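Local coordinates for GH26C (Muricauda sp. MAR_2010_75, PDB 6Q78), which probably hydrolyses internal beta-1,4-mannosidic bonds of mannans, as a family 26 glycoside hydrolase built on a TIM barrel, at residues 201-204 against 205-209; 249-252 against 253-257; 355-358 against 359-363. All blocks are in the same frame, centred on the assembly; numbering follows the deposited sequence.

Contact 1: 201-204 against 205-209; sequences EKIA and SFTKS
The amides of S205, F206, T207 and K208 bond back to the carbonyls of E201, K202, I203 and A204, each four residues earlier, so residues 201-209 take in the last turns of helix 193-208 and the residue after it, on the outside of the TIM barrel. On the face turned to the strands, I203 and T207 lie side by side and point the same way. I203 O is gripped twice by T207: the amide N comes from one face of the carbonyl plane and OG1 from the opposite face, each at 2.8 Å. The hydroxyl stands 35° out of that plane. Its place follows from the first torsion of T207 (chi1 -63°), which tucks OG1 beside the residue's own N and sends CG2 the other way; I203 CG2 lies 4.0 Å from T207 OG1. With a valine in place of T207, I203 O would probably lose its second donor and a methyl would press against the carbonyl instead. Both side chains reach M265, while I203 also meets F222 and T207 meets I220.

Away from the strands, the lysines carry charged ends. K202 bends at chi2 and chi4, its CD passing 4.0 Å from S205 OG, before NZ reaches E137 in a salt bridge and the carbonyl of I120. K208 instead runs extended beyond CG, which passes 3.3 Å from A204 O, and its NZ binds L260 O. Farther on, S209 closes over F206 O with both its amide and OG, the latter at 2.7 Å.

Two carbonyls, I203 O and F206 O, thus each take a hydroxyl besides an amide; the buried T207 hydroxyl is satisfied within the helix, while the lysine ammonium groups find partners in neighbouring elements.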
loop_
_atom_site.group_PDB
_atom_site.type_symbol
_atom_site.label_atom_id
_atom_site.label_comp_id
_atom_site.label_asym_id
_atom_site.label_seq_id
_atom_site.Cartn_x
_atom_site.Cartn_y
_atom_site.Cartn_z
ATOM N N GLU A 201 7.399 -6.911 16.922
ATOM C CA GLU A 201 6.993 -6.282 18.178
ATOM C C GLU A 201 7.088 -4.765 18.084
ATOM O O GLU A 201 6.232 -4.053 18.633
ATOM C CB GLU A 201 7.836 -6.838 19.330
ATOM C CG GLU A 201 7.468 -8.306 19.636
ATOM C CD GLU A 201 8.586 -9.120 20.292
ATOM O OE1 GLU A 201 9.548 -8.525 20.840
ATOM O OE2 GLU A 201 8.502 -10.375 20.267
ATOM N N LYS A 202 8.104 -4.247 17.376
ATOM C CA LYS A 202 8.194 -2.797 17.176
ATOM C C LYS A 202 7.070 -2.299 16.272
ATOM O O LYS A 202 6.444 -1.273 16.563
ATOM C CB LYS A 202 9.556 -2.438 16.552
ATOM C CG LYS A 202 9.739 -0.942 16.253
ATOM C CD LYS A 202 9.633 -0.113 17.556
ATOM C CE LYS A 202 9.534 1.395 17.254
ATOM N NZ LYS A 202 10.778 1.909 16.577
ATOM N N ILE A 203 6.766 -3.020 15.185
ATOM C CA ILE A 203 5.615 -2.650 14.366
ATOM C C ILE A 203 4.345 -2.622 15.209
ATOM O O ILE A 203 3.517 -1.707 15.086
ATOM C CB ILE A 203 5.492 -3.605 13.163
ATOM C CG1 ILE A 203 6.604 -3.270 12.146
ATOM C CG2 ILE A 203 4.071 -3.481 12.516
ATOM C CD1 ILE A 203 6.647 -4.224 10.968
ATOM N N ALA A 204 4.155 -3.633 16.064
ATOM C CA ALA A 204 2.938 -3.699 16.872
ATOM C C ALA A 204 2.861 -2.553 17.866
ATOM O O ALA A 204 1.789 -1.948 18.029
ATOM C CB ALA A 204 2.872 -5.041 17.598
ATOM N N SER A 205 3.964 -2.247 18.564
ATOM C CA SER A 205 3.914 -1.174 19.548
ATOM C C SER A 205 3.680 0.167 18.863
ATOM O O SER A 205 2.893 0.996 19.358
ATOM C CB SER A 205 5.167 -1.168 20.427
ATOM O OG SER A 205 6.300 -0.809 19.684
ATOM N N PHE A 206 4.297 0.386 17.697
ATOM C CA PHE A 206 4.021 1.621 16.974
ATOM C C PHE A 206 2.560 1.670 16.562
ATOM O O PHE A 206 1.884 2.705 16.717
ATOM C CB PHE A 206 4.933 1.723 15.735
ATOM C CG PHE A 206 4.684 2.940 14.893
ATOM C CD1 PHE A 206 3.752 2.917 13.865
ATOM C CD2 PHE A 206 5.351 4.129 15.163
ATOM C CE1 PHE A 206 3.544 4.049 13.084
ATOM C CE2 PHE A 206 5.117 5.266 14.404
ATOM C CZ PHE A 206 4.228 5.234 13.374
ATOM N N THR A 207 2.073 0.579 15.969
ATOM C CA THR A 207 0.702 0.585 15.453
ATOM C C THR A 207 -0.324 0.781 16.575
ATOM O O THR A 207 -1.309 1.530 16.412
ATOM C CB THR A 207 0.468 -0.723 14.704
ATOM O OG1 THR A 207 1.354 -0.796 13.576
ATOM C CG2 THR A 207 -0.975 -0.816 14.176
ATOM N N LYS A 208 -0.118 0.133 17.730
ATOM C CA LYS A 208 -1.066 0.287 18.833
ATOM C C LYS A 208 -0.949 1.635 19.520
ATOM O O LYS A 208 -1.806 1.947 20.362
ATOM C CB LYS A 208 -0.826 -0.784 19.867
ATOM C CG LYS A 208 -1.182 -2.155 19.428
ATOM C CD LYS A 208 -0.831 -3.085 20.597
ATOM C CE LYS A 208 -1.177 -4.465 20.330
ATOM N NZ LYS A 208 -0.861 -5.204 21.597
ATOM N N SER A 209 0.057 2.440 19.175
ATOM C CA SER A 209 0.231 3.772 19.733
ATOM C C SER A 209 -0.532 4.826 18.952
ATOM O O SER A 209 -0.579 5.975 19.398
ATOM C CB SER A 209 1.715 4.192 19.756
ATOM O OG SER A 209 2.137 4.750 18.512
#

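Contact 2: 249-252 against 253-257; sequences WQFT and VTYLK
Residues W249 to T252 offer their carbonyls to the amides of V253 to L256 in regular helical spacing, V253 N meeting W249 O almost straight on, with a wider pi-type turn at 255-257 of helix 242-259. Along one side of this outer barrel helix F251 and Y255 run alongside each other. Their planes are inclined by only 20°, yet the rings are strongly displaced, with centroids separated by 5.3 Å and little ring face in common; F251 CZ comes within 3.8 Å of Y255 CD1. Y255 CB sits over one face of the F251 ring, toward its rim. Both residues touch K197 of helix 193-208.

On another side the indole of W249 crosses V253 obliquely, CE3 approaching CG2 at 3.8 Å. The W249 first torsion, -115°, departs from any staggered value, which suggests that surroundings such as P224, P286 and the Y245 ring help to set its pose. T252 CG2 lies 4.0 Å from L256 CD1; chi1 of -62° turns T252 OG1 back beside the residue's own N, where it bonds to L248 O and to the hydroxyl of Y196.

Side-chain contacts between the two segments are thus mainly apolar, while polar ends such as those of T252 and Q250 find partners outside them: V253 and L256 face F267 and M265 of the barrel strand 265-269, whereas F251 and Y255 lie against the adjacent helix.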
loop_
_atom_site.group_PDB
_atom_site.type_symbol
_atom_site.label_atom_id
_atom_site.label_comp_id
_atom_site.label_asym_id
_atom_site.label_seq_id
_atom_site.Cartn_x
_atom_site.Cartn_y
_atom_site.Cartn_z
ATOM N N TRP A 249 4.363 -15.362 5.539
ATOM C CA TRP A 249 3.149 -14.556 5.613
ATOM C C TRP A 249 2.243 -15.022 6.750
ATOM O O TRP A 249 1.717 -14.202 7.515
ATOM C CB TRP A 249 2.400 -14.620 4.286
ATOM C CG TRP A 249 2.332 -13.282 3.591
ATOM C CD1 TRP A 249 3.279 -12.761 2.763
ATOM C CD2 TRP A 249 1.296 -12.279 3.689
ATOM N NE1 TRP A 249 2.895 -11.519 2.317
ATOM C CE2 TRP A 249 1.686 -11.201 2.871
ATOM C CE3 TRP A 249 0.045 -12.212 4.349
ATOM C CZ2 TRP A 249 0.891 -10.067 2.719
ATOM C CZ3 TRP A 249 -0.699 -11.099 4.211
ATOM C CH2 TRP A 249 -0.297 -10.056 3.387
ATOM N N GLN A 250 2.020 -16.340 6.855
ATOM C CA GLN A 250 1.095 -16.837 7.871
ATOM C C GLN A 250 1.654 -16.613 9.268
ATOM O O GLN A 250 0.912 -16.234 10.187
ATOM C CB GLN A 250 0.753 -18.303 7.623
ATOM C CG GLN A 250 0.022 -18.494 6.293
ATOM C CD GLN A 250 -0.308 -19.942 6.035
ATOM O OE1 GLN A 250 0.232 -20.842 6.680
ATOM N NE2 GLN A 250 -1.190 -20.182 5.061
ATOM N N PHE A 251 2.954 -16.857 9.456
ATOM C CA PHE A 251 3.561 -16.566 10.744
ATOM C C PHE A 251 3.387 -15.098 11.094
ATOM O O PHE A 251 3.033 -14.758 12.242
ATOM C CB PHE A 251 5.051 -16.901 10.759
ATOM C CG PHE A 251 5.704 -16.445 12.004
ATOM C CD1 PHE A 251 5.628 -17.225 13.150
ATOM C CD2 PHE A 251 6.353 -15.222 12.048
ATOM C CE1 PHE A 251 6.181 -16.772 14.327
ATOM C CE2 PHE A 251 6.902 -14.762 13.224
ATOM C CZ PHE A 251 6.819 -15.531 14.361
ATOM N N THR A 252 3.595 -14.212 10.118
ATOM C CA THR A 252 3.570 -12.778 10.395
ATOM C C THR A 252 2.174 -12.322 10.785
ATOM O O THR A 252 2.000 -11.571 11.759
ATOM C CB THR A 252 4.060 -12.024 9.158
ATOM O OG1 THR A 252 5.415 -12.412 8.907
ATOM C CG2 THR A 252 4.038 -10.535 9.375
ATOM N N VAL A 253 1.165 -12.737 10.013
ATOM C CA VAL A 253 -0.201 -12.331 10.363
ATOM C C VAL A 253 -0.575 -12.829 11.754
ATOM O O VAL A 253 -1.132 -12.084 12.578
ATOM C CB VAL A 253 -1.178 -12.834 9.294
ATOM C CG1 VAL A 253 -2.627 -12.634 9.750
ATOM C CG2 VAL A 253 -0.911 -12.077 8.001
ATOM N N THR A 254 -0.310 -14.115 12.031
ATOM C CA THR A 254 -0.715 -14.678 13.308
ATOM C C THR A 254 0.038 -14.042 14.463
ATOM O O THR A 254 -0.541 -13.804 15.532
ATOM C CB THR A 254 -0.515 -16.189 13.242
ATOM O OG1 THR A 254 -1.389 -16.726 12.228
ATOM C CG2 THR A 254 -0.810 -16.868 14.577
ATOM N N TYR A 255 1.329 -13.750 14.279
ATOM C CA TYR A 255 2.080 -13.156 15.377
ATOM C C TYR A 255 1.563 -11.758 15.697
ATOM O O TYR A 255 1.406 -11.402 16.877
ATOM C CB TYR A 255 3.566 -13.122 15.023
ATOM C CG TYR A 255 4.479 -12.915 16.224
ATOM C CD1 TYR A 255 4.698 -13.936 17.126
ATOM C CD2 TYR A 255 5.138 -11.714 16.435
ATOM C CE1 TYR A 255 5.529 -13.761 18.216
ATOM C CE2 TYR A 255 5.996 -11.537 17.522
ATOM C CZ TYR A 255 6.167 -12.559 18.412
ATOM O OH TYR A 255 7.003 -12.400 19.513
ATOM N N LEU A 256 1.275 -10.961 14.662
ATOM C CA LEU A 256 0.741 -9.618 14.895
ATOM C C LEU A 256 -0.672 -9.651 15.472
ATOM O O LEU A 256 -0.958 -8.983 16.477
ATOM C CB LEU A 256 0.720 -8.836 13.594
ATOM C CG LEU A 256 2.127 -8.379 13.165
ATOM C CD1 LEU A 256 2.091 -7.923 11.729
ATOM C CD2 LEU A 256 2.562 -7.230 14.056
ATOM N N LYS A 257 -1.557 -10.448 14.869
ATOM C CA LYS A 257 -2.967 -10.452 15.275
ATOM C C LYS A 257 -3.179 -11.162 16.604
ATOM O O LYS A 257 -3.908 -10.669 17.476
ATOM C CB LYS A 257 -3.795 -11.100 14.167
ATOM C CG LYS A 257 -5.219 -11.461 14.563
ATOM C CD LYS A 257 -5.998 -11.914 13.316
ATOM C CE LYS A 257 -5.469 -13.186 12.728
ATOM N NZ LYS A 257 -5.897 -14.300 13.606
#

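Contact 3: 355-358 against 359-363; sequences NLFE and ALTHN
F357 and T361 meet near the C-terminal end of helix 351-361, which joins the parallel strands 330-336 and 369-372 in the TIM barrel. T361 sits at an angle over one face of the F357 ring: CG2 makes a CH-pi contact 4.0 Å from the ring centroid and 20° off the normal, while OG1 lies over the same ring, 3.7 Å from F357 CE2. The hydroxyl also donates to F357 O at 2.9 Å, coming from above the carbonyl plane. One torsion serves both tasks, since chi1 of 60° sets OG1 between the backbone N and the carbonyl carbon of T361 and swings CG2 beside that N, toward the ring.

One residue earlier, L356 packs on L360, L356 CG resting 3.7 Å from L360 CD1. E358 O is gripped by two amides. H362 N, at 2.9 Å, continues the regular helical pattern, whereas T361 N stands 70° out of the carbonyl plane, an i to i+3 bond added to the i to i+4 one. On the solvent side a water lies between the carboxylate of E358 and the imidazole of H362, 2.8 Å from H362 ND1; its separation from E358 OE1 is implausibly short, which makes that half of the bridge doubtful.

The next shell fixes these groups. L356 and L360 are pressed onto L333, with F372 and T370 of the following strand beside them, and L317 flanks L360. K399 and E401 lie against F357. Helix 306-327 holds the other flank: A359 packs on A313, and K318 NZ donates a hydrogen bond to N363 O. The side-chain amide of N314 bridges two carbonyls, ND2 donating to both A359 O and H362 O.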
loop_
_atom_site.group_PDB
_atom_site.type_symbol
_atom_site.label_atom_id
_atom_site.label_comp_id
_atom_site.label_asym_id
_atom_site.label_seq_id
_atom_site.Cartn_x
_atom_site.Cartn_y
_atom_site.Cartn_z
ATOM N N ASN A 355 -4.882 6.652 -20.102
ATOM C CA ASN A 355 -4.122 5.432 -19.854
ATOM C C ASN A 355 -4.458 4.881 -18.474
ATOM O O ASN A 355 -5.080 3.827 -18.354
ATOM C CB ASN A 355 -2.616 5.663 -20.009
ATOM C CG ASN A 355 -2.216 5.976 -21.439
ATOM O OD1 ASN A 355 -3.067 6.216 -22.316
ATOM N ND2 ASN A 355 -0.901 5.961 -21.694
ATOM N N LEU A 356 -4.056 5.573 -17.415
ATOM C CA LEU A 356 -4.313 5.077 -16.071
ATOM C C LEU A 356 -5.807 4.942 -15.806
ATOM O O LEU A 356 -6.268 3.890 -15.347
ATOM C CB LEU A 356 -3.660 6.002 -15.041
ATOM C CG LEU A 356 -3.980 5.589 -13.608
ATOM C CD1 LEU A 356 -3.399 4.183 -13.272
ATOM C CD2 LEU A 356 -3.383 6.613 -12.663
ATOM N N PHE A 357 -6.589 5.993 -16.097
ATOM C CA PHE A 357 -8.015 5.926 -15.774
ATOM C C PHE A 357 -8.687 4.766 -16.491
ATOM O O PHE A 357 -9.523 4.059 -15.907
ATOM C CB PHE A 357 -8.716 7.233 -16.122
ATOM C CG PHE A 357 -10.185 7.239 -15.768
ATOM C CD1 PHE A 357 -10.586 7.441 -14.449
ATOM C CD2 PHE A 357 -11.150 6.995 -16.744
ATOM C CE1 PHE A 357 -11.963 7.438 -14.120
ATOM C CE2 PHE A 357 -12.509 6.983 -16.420
ATOM C CZ PHE A 357 -12.909 7.211 -15.114
ATOM N N GLU A 358 -8.343 4.560 -17.754
ATOM C CA GLU A 358 -8.921 3.453 -18.509
ATOM C C GLU A 358 -8.550 2.109 -17.898
ATOM O O GLU A 358 -9.398 1.219 -17.776
ATOM C CB GLU A 358 -8.472 3.543 -19.969
ATOM C CG GLU A 358 -9.112 4.706 -20.664
ATOM C CD GLU A 358 -10.595 4.491 -20.794
ATOM O OE1 GLU A 358 -10.981 3.330 -21.040
ATOM O OE2 GLU A 358 -11.367 5.456 -20.626
ATOM N N ALA A 359 -7.290 1.932 -17.505
ATOM C CA ALA A 359 -6.925 0.666 -16.883
ATOM C C ALA A 359 -7.675 0.442 -15.579
ATOM O O ALA A 359 -7.938 -0.706 -15.203
ATOM C CB ALA A 359 -5.410 0.622 -16.651
ATOM N N LEU A 360 -7.956 1.520 -14.821
ATOM C CA LEU A 360 -8.633 1.401 -13.530
ATOM C C LEU A 360 -10.130 1.170 -13.644
ATOM O O LEU A 360 -10.757 0.809 -12.641
ATOM C CB LEU A 360 -8.421 2.678 -12.707
ATOM C CG LEU A 360 -6.991 2.998 -12.278
ATOM C CD1 LEU A 360 -6.861 4.366 -11.599
ATOM C CD2 LEU A 360 -6.534 1.924 -11.319
ATOM N N THR A 361 -10.725 1.357 -14.822
ATOM C CA THR A 361 -12.179 1.325 -14.901
ATOM C C THR A 361 -12.729 0.409 -15.993
ATOM O O THR A 361 -13.858 -0.060 -15.871
ATOM C CB THR A 361 -12.764 2.741 -15.089
ATOM O OG1 THR A 361 -12.271 3.325 -16.309
ATOM C CG2 THR A 361 -12.418 3.637 -13.923
ATOM N N HIS A 362 -12.002 0.194 -17.088
ATOM C CA HIS A 362 -12.585 -0.538 -18.213
ATOM C C HIS A 362 -12.962 -1.942 -17.778
ATOM O O HIS A 362 -12.312 -2.541 -16.917
ATOM C CB HIS A 362 -11.559 -0.636 -19.345
ATOM C CG HIS A 362 -12.056 -1.344 -20.568
ATOM N ND1 HIS A 362 -12.918 -0.755 -21.465
ATOM C CD2 HIS A 362 -11.791 -2.582 -21.054
ATOM C CE1 HIS A 362 -13.180 -1.605 -22.443
ATOM N NE2 HIS A 362 -12.508 -2.722 -22.215
ATOM N N ASN A 363 -14.016 -2.482 -18.395
ATOM C CA ASN A 363 -14.418 -3.863 -18.148
ATOM C C ASN A 363 -14.821 -4.084 -16.691
ATOM O O ASN A 363 -14.583 -5.153 -16.120
ATOM C CB ASN A 363 -13.338 -4.859 -18.595
ATOM C CG ASN A 363 -13.889 -6.261 -18.840
ATOM O OD1 ASN A 363 -15.078 -6.438 -19.149
ATOM N ND2 ASN A 363 -13.025 -7.265 -18.707
HETATM O O HOH W 1 -13.036 2.055 -21.067
#

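How the contacts relate
All three contacts are short stretches of outer barrel helices, partly buried, each with a strand-facing apolar side. Contacts 1 and 2 belong to neighbouring helices and touch: Y255 OH and E201 OE2 are 2.6 Å apart, a probable hydrogen bond, and A204 CB packs 4.2 Å from L256 CD2. Both rest on M265. Contact 3 lies on the opposite side of the chain's centre, about 37 Å and 34 Å from contacts 1 and 2, centre to centre. Contacts 1 and 3 each include an exposed residue, S205 and H362, where contact 2 has none among those touching; both also add to their packing a threonine hydroxyl donated to the carbonyl four residues earlier.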